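Local structure of putative glycoside hydrolase (Bacteroides thetaiotaomicron VPI-5482, 3HBZ) at residues F202-L213 and L301-V311; D240-S249 and F261-I272. The protein is a putative glycoside hydrolase of undemonstrated activity that binds calcium and may play a role in carbohydrate metabolism. All coordinates share one frame; numbering follows the deposited sequence. Where two conformers were deposited one is given.

Contact 1: residues F202-L213 and L301-V311; sequences FGLPFRHIPTYL and LTAGKYNVAIV. With ACT (acetate ion), chain H.
Phe202 opens the contact by laying CB on Ala309 CB and turning one ring face to Val311, whose CG2 sits 4.2 Å from the centroid of the Phe202 ring, a CH-pi contact offset toward the rim. Gly203 follows with its CA 3.2 Å from Val308 O; a CB here would lie tight against Asn307 CB, at backbone angles that already crowd it against the preceding carbonyl oxygen. Leu204 and Val308 form an antiparallel hydrogen-bonded pair: Leu204 N donates to Val308 O at 3.0 Å, and Val308 N answers to Leu204 O. Pro205, in the next, non-hydrogen-bonded pair, brings its CA to Tyr306 O, and Phe206 N then closes on that same oxygen at 2.9 Å. With its CG turned opposite the backbone N (chi1 -172°), Phe206 lies alongside Val308 and points the same way, its CD2 3.5 Å from Val308 CG2. A serine in place of Phe206 would probably leave Val308 CG2 without its aromatic neighbour and open a gap against that methyl. Water 1 accepts from Tyr306 N and lies within hydrogen-bonding distance of Phe206 O and Leu301 O, between strand and helix end. The backbone N of Arg207 donates to an acetate oxygen; in one of the two deposited conformers NH1 donates to Thr302 O at 2.7 Å in the guanidinium plane while Gly304 CA lies over the group's face. Gly304 ends the helix in a Schellman motif. Leu301 CD2 touches Ile209 CG1, and Leu213 meets Ile310 with both methyl branches. The end of helix 298-303 packs against the 206-209 connection through Leu301 and the Thr302 carbonyl, strand 306-313 pairs with strand 200-205, and strand 328-338 lends Leu336 to Phe206 and Pro210, with Val334 against Leu213.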
# COMPACT_ATOMS: atom_id res chain seq x y z
N PHE A 202 2.72 4.48 4.79
CA PHE A 202 3.91 4.10 4.06
C PHE A 202 4.89 3.34 4.93
O PHE A 202 5.39 3.86 5.95
CB PHE A 202 4.65 5.36 3.56
CG PHE A 202 3.84 6.23 2.60
CD1 PHE A 202 3.16 5.69 1.52
CD2 PHE A 202 3.82 7.63 2.77
CE1 PHE A 202 2.45 6.49 0.61
CE2 PHE A 202 3.12 8.44 1.84
CZ PHE A 202 2.44 7.89 0.77
N GLY A 203 5.21 2.13 4.49
CA GLY A 203 6.43 1.43 4.93
C GLY A 203 6.17 0.10 5.60
O GLY A 203 5.16 -0.05 6.29
N LEU A 204 7.10 -0.84 5.44
CA LEU A 204 7.09 -2.07 6.19
C LEU A 204 8.52 -2.33 6.68
O LEU A 204 9.48 -1.72 6.18
CB LEU A 204 6.59 -3.23 5.32
CG LEU A 204 5.07 -3.26 5.00
CD1 LEU A 204 4.73 -4.43 4.02
CD2 LEU A 204 4.26 -3.33 6.27
N PRO A 205 8.68 -3.22 7.66
CA PRO A 205 10.03 -3.41 8.23
C PRO A 205 11.03 -3.96 7.20
O PRO A 205 10.65 -4.78 6.36
CB PRO A 205 9.79 -4.40 9.36
CG PRO A 205 8.37 -4.15 9.75
CD PRO A 205 7.66 -3.92 8.45
N PHE A 206 12.27 -3.45 7.25
CA PHE A 206 13.34 -3.82 6.30
C PHE A 206 14.64 -3.93 7.09
O PHE A 206 14.97 -3.02 7.86
CB PHE A 206 13.44 -2.76 5.20
CG PHE A 206 14.37 -3.15 4.07
CD1 PHE A 206 14.10 -4.25 3.27
CD2 PHE A 206 15.54 -2.40 3.83
CE1 PHE A 206 14.98 -4.62 2.23
CE2 PHE A 206 16.41 -2.75 2.82
CZ PHE A 206 16.14 -3.89 2.01
N ARG A 207 15.36 -5.04 6.94
CA ARG A 207 16.53 -5.30 7.80
C ARG A 207 17.87 -5.25 7.05
O ARG A 207 18.85 -5.80 7.50
CB ARG A 207 16.38 -6.64 8.55
CG ARG A 207 15.16 -6.72 9.47
CD ARG A 207 15.04 -8.10 10.13
NE ARG A 207 13.68 -8.32 10.67
CZ ARG A 207 13.36 -8.55 11.95
NH1 ARG A 207 14.29 -8.60 12.88
NH2 ARG A 207 12.09 -8.74 12.30
N HIS A 208 17.93 -4.53 5.93
CA HIS A 208 19.22 -4.25 5.23
C HIS A 208 19.32 -2.73 5.00
O HIS A 208 18.36 -2.01 5.25
CB HIS A 208 19.28 -4.98 3.88
CG HIS A 208 18.95 -6.43 3.96
ND1 HIS A 208 19.80 -7.36 4.53
CD2 HIS A 208 17.84 -7.12 3.57
CE1 HIS A 208 19.24 -8.56 4.47
NE2 HIS A 208 18.05 -8.44 3.89
N ILE A 209 20.47 -2.29 4.50
CA ILE A 209 20.73 -0.90 4.21
C ILE A 209 20.48 -0.72 2.73
O ILE A 209 21.27 -1.19 1.91
CB ILE A 209 22.18 -0.49 4.55
CG1 ILE A 209 22.45 -0.64 6.06
CG2 ILE A 209 22.43 0.98 4.15
CD1 ILE A 209 23.91 -0.38 6.47
N PRO A 210 19.34 -0.09 2.38
CA PRO A 210 19.08 0.13 1.00
C PRO A 210 20.03 1.18 0.44
O PRO A 210 20.31 2.18 1.11
CB PRO A 210 17.62 0.60 1.01
CG PRO A 210 17.45 1.27 2.26
CD PRO A 210 18.35 0.59 3.24
N THR A 211 20.53 0.94 -0.77
CA THR A 211 21.46 1.84 -1.45
C THR A 211 20.93 2.49 -2.74
O THR A 211 21.29 3.65 -3.04
CB THR A 211 22.78 1.08 -1.76
OG1 THR A 211 22.45 -0.15 -2.41
CG2 THR A 211 23.51 0.75 -0.45
N TYR A 212 20.06 1.79 -3.49
CA TYR A 212 19.48 2.32 -4.73
C TYR A 212 18.12 1.74 -4.97
O TYR A 212 17.85 0.59 -4.55
CB TYR A 212 20.31 1.94 -5.98
CG TYR A 212 21.70 2.50 -5.98
CD1 TYR A 212 22.72 1.79 -5.41
CD2 TYR A 212 21.98 3.76 -6.50
CE1 TYR A 212 24.00 2.29 -5.35
CE2 TYR A 212 23.29 4.28 -6.46
CZ TYR A 212 24.28 3.52 -5.87
OH TYR A 212 25.58 3.91 -5.80
N LEU A 213 17.23 2.55 -5.58
CA LEU A 213 15.97 2.09 -6.14
C LEU A 213 16.13 2.25 -7.67
O LEU A 213 16.34 3.37 -8.15
CB LEU A 213 14.81 2.98 -5.70
CG LEU A 213 13.44 2.60 -6.30
CD1 LEU A 213 13.03 1.18 -5.85
CD2 LEU A 213 12.37 3.59 -5.87
N LEU A 301 18.67 -2.19 13.22
CA LEU A 301 18.40 -2.74 11.90
C LEU A 301 18.06 -4.23 11.98
O LEU A 301 17.02 -4.67 11.47
CB LEU A 301 19.59 -2.54 11.00
CG LEU A 301 19.44 -2.86 9.51
CD1 LEU A 301 18.39 -1.91 8.87
CD2 LEU A 301 20.82 -2.76 8.83
N THR A 302 18.91 -4.99 12.65
CA THR A 302 18.74 -6.43 12.76
C THR A 302 17.47 -6.74 13.58
O THR A 302 16.79 -7.72 13.30
CB THR A 302 20.00 -7.14 13.33
OG1 THR A 302 20.35 -6.52 14.56
CG2 THR A 302 21.21 -7.04 12.35
N ALA A 303 17.13 -5.88 14.55
CA ALA A 303 15.92 -6.04 15.34
C ALA A 303 14.63 -5.64 14.61
O ALA A 303 13.54 -5.86 15.14
CB ALA A 303 16.02 -5.29 16.67
N GLY A 304 14.75 -5.04 13.42
CA GLY A 304 13.57 -4.66 12.65
C GLY A 304 12.93 -3.32 13.03
O GLY A 304 11.74 -3.11 12.77
N LYS A 305 13.73 -2.41 13.60
CA LYS A 305 13.28 -1.06 14.00
C LYS A 305 13.23 -0.03 12.87
O LYS A 305 12.90 1.12 13.12
CB LYS A 305 14.20 -0.50 15.11
CG LYS A 305 14.28 -1.30 16.39
CD LYS A 305 12.91 -1.49 17.01
CE LYS A 305 12.99 -2.08 18.44
NZ LYS A 305 11.59 -2.41 18.87
N TYR A 306 13.55 -0.43 11.63
CA TYR A 306 13.44 0.49 10.48
C TYR A 306 12.47 -0.07 9.47
O TYR A 306 12.41 -1.29 9.25
CB TYR A 306 14.81 0.74 9.78
CG TYR A 306 15.86 1.40 10.67
CD1 TYR A 306 15.88 2.79 10.86
CD2 TYR A 306 16.82 0.65 11.31
CE1 TYR A 306 16.82 3.39 11.68
CE2 TYR A 306 17.79 1.25 12.11
CZ TYR A 306 17.77 2.62 12.29
OH TYR A 306 18.72 3.20 13.12
N ASN A 307 11.70 0.83 8.87
CA ASN A 307 10.83 0.52 7.78
C ASN A 307 11.33 1.20 6.53
O ASN A 307 11.92 2.30 6.58
CB ASN A 307 9.42 1.06 8.03
CG ASN A 307 8.61 0.21 9.00
OD1 ASN A 307 9.13 -0.75 9.60
ND2 ASN A 307 7.32 0.56 9.16
N VAL A 308 11.00 0.58 5.41
CA VAL A 308 11.23 1.17 4.12
C VAL A 308 9.90 1.22 3.41
O VAL A 308 9.10 0.27 3.52
CB VAL A 308 12.25 0.36 3.27
CG1 VAL A 308 12.19 0.85 1.81
CG2 VAL A 308 13.69 0.55 3.85
N ALA A 309 9.68 2.31 2.69
CA ALA A 309 8.59 2.44 1.72
C ALA A 309 9.13 2.81 0.35
O ALA A 309 10.10 3.58 0.23
CB ALA A 309 7.57 3.54 2.17
N ILE A 310 8.46 2.30 -0.68
CA ILE A 310 8.66 2.67 -2.07
C ILE A 310 7.31 3.19 -2.53
O ILE A 310 6.26 2.58 -2.24
CB ILE A 310 9.07 1.47 -2.94
CG1 ILE A 310 10.46 0.95 -2.55
CG2 ILE A 310 9.03 1.81 -4.48
CD1 ILE A 310 10.74 -0.47 -3.06
N VAL A 311 7.34 4.31 -3.24
CA VAL A 311 6.12 4.97 -3.71
C VAL A 311 6.26 5.43 -5.16
O VAL A 311 7.30 6.05 -5.54
CB VAL A 311 5.82 6.22 -2.86
CG1 VAL A 311 4.48 6.82 -3.33
CG2 VAL A 311 5.82 5.90 -1.36
C ACT H . 13.96 -7.58 4.92
O ACT H . 14.76 -7.27 5.74
OXT ACT H . 12.84 -7.57 5.53
CH3 ACT H . 14.34 -7.85 3.42
O HOH W 1 15.09 -2.77 10.73

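Contact 2: residues D240-S249 and F261-I272; sequences DIYAIMYETS and FTSPNLVSIARI. With PEG (di(hydroxyethyl)ether), chain T.
Tyr242 to Tyr246 pair with Arg271 to Leu266 in antiparallel register, the short strand axes approaching to 4.5 Å with their directions 164° apart. Ala243 and Ala270 exchange two backbone bonds. At Met245 (selenomethionine) the ladder shifts by one: Val267 and Ser268 both face it, and Met245 O accepts from both amides, the Val267 N bond measuring 2.8 Å. This is a classic beta bulge. Beyond it, Glu247 N binds Asn265 O, and Asn265 ND2 returns to Glu247 O at 2.8 Å with the acceptor in its amide plane, so the asparagine side chain extends the ladder into the turn. On the face of Tyr242 and Ile244, Phe261 directs its edge at the Tyr242 ring, centroids 4.5 Å apart and planes at 53°; its CZ stands over the ring centre. Leu266 CD2 reaches Ile244 CB at 3.7 Å. At the bulge, in one of two deposited conformers, Val267 CG2 lies against CB, CG and SE of Met245. Arg271, extended from CG to NE, grips Asp240 side-on: NE meets the syn lone pair of OD1 at 3.2 Å, whereas NH2 comes to OD2 at 2.7 Å from above the carboxylate plane. Asp240 CG, anti to the backbone N (chi1 -155°), brings the carboxylate there. Phe261 CZ also lies over the centre of the guanidinium. Water 2 lies within hydrogen-bonding distance of Asp240 OD1 and Ile272 O. Two nitrogens and an aromatic neighbour therefore restrict rotation of the arginine end, and the ion pair is likely to stabilise the carboxylate in its charged form, fastening the strand end opposite the Asn265 turn.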
# COMPACT_ATOMS: atom_id res chain seq x y z
N ASP A 240 6.05 11.11 -9.74
CA ASP A 240 7.03 11.02 -8.65
C ASP A 240 7.31 9.55 -8.39
O ASP A 240 6.42 8.68 -8.52
CB ASP A 240 6.53 11.71 -7.38
CG ASP A 240 7.65 12.18 -6.46
OD1 ASP A 240 8.87 12.00 -6.73
OD2 ASP A 240 7.29 12.73 -5.43
N ILE A 241 8.57 9.27 -8.09
CA ILE A 241 9.04 7.96 -7.73
C ILE A 241 10.04 8.16 -6.60
O ILE A 241 11.01 8.91 -6.76
CB ILE A 241 9.78 7.27 -8.92
CG1 ILE A 241 8.87 7.22 -10.16
CG2 ILE A 241 10.30 5.86 -8.48
CD1 ILE A 241 9.50 6.72 -11.49
N TYR A 242 9.79 7.55 -5.45
CA TYR A 242 10.63 7.77 -4.32
C TYR A 242 10.60 6.58 -3.36
O TYR A 242 9.78 5.67 -3.53
CB TYR A 242 10.27 9.08 -3.66
CG TYR A 242 8.89 9.20 -3.04
CD1 TYR A 242 8.68 8.90 -1.69
CD2 TYR A 242 7.83 9.66 -3.77
CE1 TYR A 242 7.42 9.07 -1.08
CE2 TYR A 242 6.53 9.80 -3.18
CZ TYR A 242 6.35 9.52 -1.83
OH TYR A 242 5.11 9.69 -1.23
N ALA A 243 11.54 6.59 -2.42
CA ALA A 243 11.62 5.59 -1.36
C ALA A 243 12.15 6.28 -0.11
O ALA A 243 12.90 7.27 -0.21
CB ALA A 243 12.53 4.39 -1.75
N ILE A 244 11.70 5.81 1.05
CA ILE A 244 12.11 6.36 2.34
C ILE A 244 12.45 5.19 3.28
O ILE A 244 11.95 4.09 3.13
CB ILE A 244 11.04 7.27 2.95
CG1 ILE A 244 9.70 6.51 3.10
CG2 ILE A 244 10.83 8.50 2.09
CD1 ILE A 244 8.55 7.37 3.71
N MSE A 245 13.36 5.45 4.20
CA MSE A 245 13.69 4.58 5.31
C MSE A 245 13.55 5.45 6.56
O MSE A 245 14.09 6.58 6.62
CB MSE A 245 15.10 4.10 5.21
CG MSE A 245 15.39 2.97 6.17
SE MSE A 245 17.22 2.52 6.08
CE MSE A 245 17.14 0.85 7.13
N TYR A 246 12.81 4.94 7.53
CA TYR A 246 12.65 5.61 8.81
C TYR A 246 12.62 4.64 9.98
O TYR A 246 12.26 3.48 9.85
CB TYR A 246 11.35 6.46 8.82
CG TYR A 246 10.10 5.64 8.60
CD1 TYR A 246 9.66 5.30 7.33
CD2 TYR A 246 9.35 5.18 9.69
CE1 TYR A 246 8.47 4.56 7.13
CE2 TYR A 246 8.17 4.41 9.49
CZ TYR A 246 7.73 4.12 8.24
OH TYR A 246 6.60 3.31 8.10
N GLU A 247 12.99 5.15 11.14
CA GLU A 247 12.94 4.42 12.37
C GLU A 247 11.52 4.47 12.99
O GLU A 247 10.93 5.54 13.12
CB GLU A 247 13.93 5.04 13.35
CG GLU A 247 13.98 4.26 14.66
CD GLU A 247 15.07 4.75 15.61
OE1 GLU A 247 15.89 5.59 15.20
OE2 GLU A 247 15.11 4.25 16.77
N THR A 248 10.99 3.31 13.36
CA THR A 248 9.69 3.22 13.99
C THR A 248 9.83 3.38 15.50
O THR A 248 10.91 3.27 16.04
CB THR A 248 8.99 1.90 13.66
OG1 THR A 248 9.82 0.82 14.04
CG2 THR A 248 8.69 1.79 12.17
N SER A 249 8.73 3.70 16.16
CA SER A 249 8.67 3.73 17.61
C SER A 249 7.22 3.56 18.00
O SER A 249 6.34 3.47 17.15
CB SER A 249 9.15 5.08 18.12
OG SER A 249 8.28 6.08 17.62
N PHE A 261 8.33 13.09 3.79
CA PHE A 261 9.63 13.71 3.52
C PHE A 261 10.11 14.58 4.67
O PHE A 261 11.17 15.15 4.58
CB PHE A 261 9.58 14.57 2.24
CG PHE A 261 9.27 13.78 0.99
CD1 PHE A 261 10.09 12.73 0.62
CD2 PHE A 261 8.15 14.08 0.22
CE1 PHE A 261 9.84 12.00 -0.54
CE2 PHE A 261 7.87 13.36 -0.93
CZ PHE A 261 8.72 12.29 -1.31
N THR A 262 9.35 14.69 5.74
CA THR A 262 9.70 15.65 6.78
C THR A 262 9.78 15.05 8.18
O THR A 262 10.23 15.72 9.07
CB THR A 262 8.66 16.79 6.84
OG1 THR A 262 7.36 16.22 7.06
CG2 THR A 262 8.67 17.64 5.51
N SER A 263 9.32 13.82 8.41
CA SER A 263 9.35 13.26 9.76
C SER A 263 10.76 13.23 10.34
O SER A 263 11.67 12.80 9.67
CB SER A 263 8.83 11.83 9.78
OG SER A 263 9.05 11.26 11.07
N PRO A 264 10.93 13.65 11.59
CA PRO A 264 12.29 13.55 12.18
C PRO A 264 12.75 12.09 12.31
O PRO A 264 13.92 11.86 12.54
CB PRO A 264 12.15 14.19 13.57
CG PRO A 264 10.77 14.69 13.69
CD PRO A 264 9.95 14.30 12.48
N ASN A 265 11.85 11.13 12.14
CA ASN A 265 12.25 9.72 12.17
C ASN A 265 12.93 9.25 10.90
O ASN A 265 13.48 8.12 10.87
CB ASN A 265 11.05 8.82 12.51
CG ASN A 265 10.63 8.95 13.96
OD1 ASN A 265 10.51 10.07 14.44
ND2 ASN A 265 10.49 7.83 14.69
N LEU A 266 12.86 10.05 9.83
CA LEU A 266 13.48 9.65 8.52
C LEU A 266 14.98 9.51 8.70
O LEU A 266 15.59 10.32 9.40
CB LEU A 266 13.20 10.71 7.45
CG LEU A 266 11.80 10.61 6.86
CD1 LEU A 266 11.42 11.90 6.16
CD2 LEU A 266 11.68 9.43 5.86
N VAL A 267 15.55 8.46 8.10
CA VAL A 267 16.99 8.33 8.05
C VAL A 267 17.56 8.43 6.62
O VAL A 267 18.70 8.86 6.46
CB VAL A 267 17.50 7.04 8.78
CG1 VAL A 267 17.11 7.12 10.26
CG2 VAL A 267 16.94 5.78 8.13
N SER A 268 16.74 8.13 5.61
CA SER A 268 17.22 8.06 4.24
C SER A 268 16.07 8.28 3.26
O SER A 268 14.91 7.92 3.52
CB SER A 268 17.89 6.70 4.01
OG SER A 268 18.46 6.64 2.73
N ILE A 269 16.39 8.95 2.15
CA ILE A 269 15.45 9.19 1.07
C ILE A 269 16.08 9.01 -0.30
O ILE A 269 17.17 9.52 -0.54
CB ILE A 269 14.93 10.60 1.12
CG1 ILE A 269 14.32 10.87 2.50
CG2 ILE A 269 13.86 10.78 0.02
CD1 ILE A 269 13.78 12.35 2.69
N ALA A 270 15.42 8.27 -1.19
CA ALA A 270 15.77 8.21 -2.62
C ALA A 270 14.60 8.84 -3.41
O ALA A 270 13.42 8.67 -3.03
CB ALA A 270 15.97 6.76 -3.05
N ARG A 271 14.89 9.63 -4.43
CA ARG A 271 13.81 10.33 -5.19
C ARG A 271 14.26 10.74 -6.58
O ARG A 271 15.36 11.27 -6.76
CB ARG A 271 13.37 11.57 -4.45
CG ARG A 271 12.12 12.19 -4.99
CD ARG A 271 11.63 13.26 -4.07
NE ARG A 271 10.27 13.65 -4.42
CZ ARG A 271 9.68 14.78 -4.04
NH1 ARG A 271 10.31 15.65 -3.26
NH2 ARG A 271 8.43 15.01 -4.41
N ILE A 272 13.41 10.50 -7.57
CA ILE A 272 13.75 10.85 -8.95
C ILE A 272 13.87 12.38 -9.04
O ILE A 272 13.03 13.12 -8.50
CB ILE A 272 12.72 10.27 -9.96
CG1 ILE A 272 13.28 10.35 -11.41
CG2 ILE A 272 11.34 10.96 -9.80
CD1 ILE A 272 12.68 9.24 -12.42
C1 PEG T . 12.89 15.50 -0.62
O1 PEG T . 13.40 15.74 -1.95
C2 PEG T . 12.49 16.78 0.13
O2 PEG T . 12.97 16.77 1.49
C3 PEG T . 12.69 17.97 2.23
O HOH W 2 10.46 13.76 -7.96
O HOH W 3 15.65 8.59 13.56
O HOH W 4 9.75 8.15 17.73

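In the fold
Contacts 1 and 2 have centres about 10 Å apart, and each lies about 15 Å from the centre of the chain, on the same side. They meet through neighbouring antiparallel strands, 306-313 of contact 1 and 240-247 of contact 2, so backbone pairing runs from 200-205 through both to 266-271. Val311 N probably bonds Tyr242 O at 2.8 Å, and Tyr246 OH probably hydrogen-bonds to Phe202 O at 2.5 Å. Along the chain, both segments of contact 2 fall between 202-213 and 301-311. All four segments belong to the putative carbohydrate metabolism domain, whose beta framework they help to join.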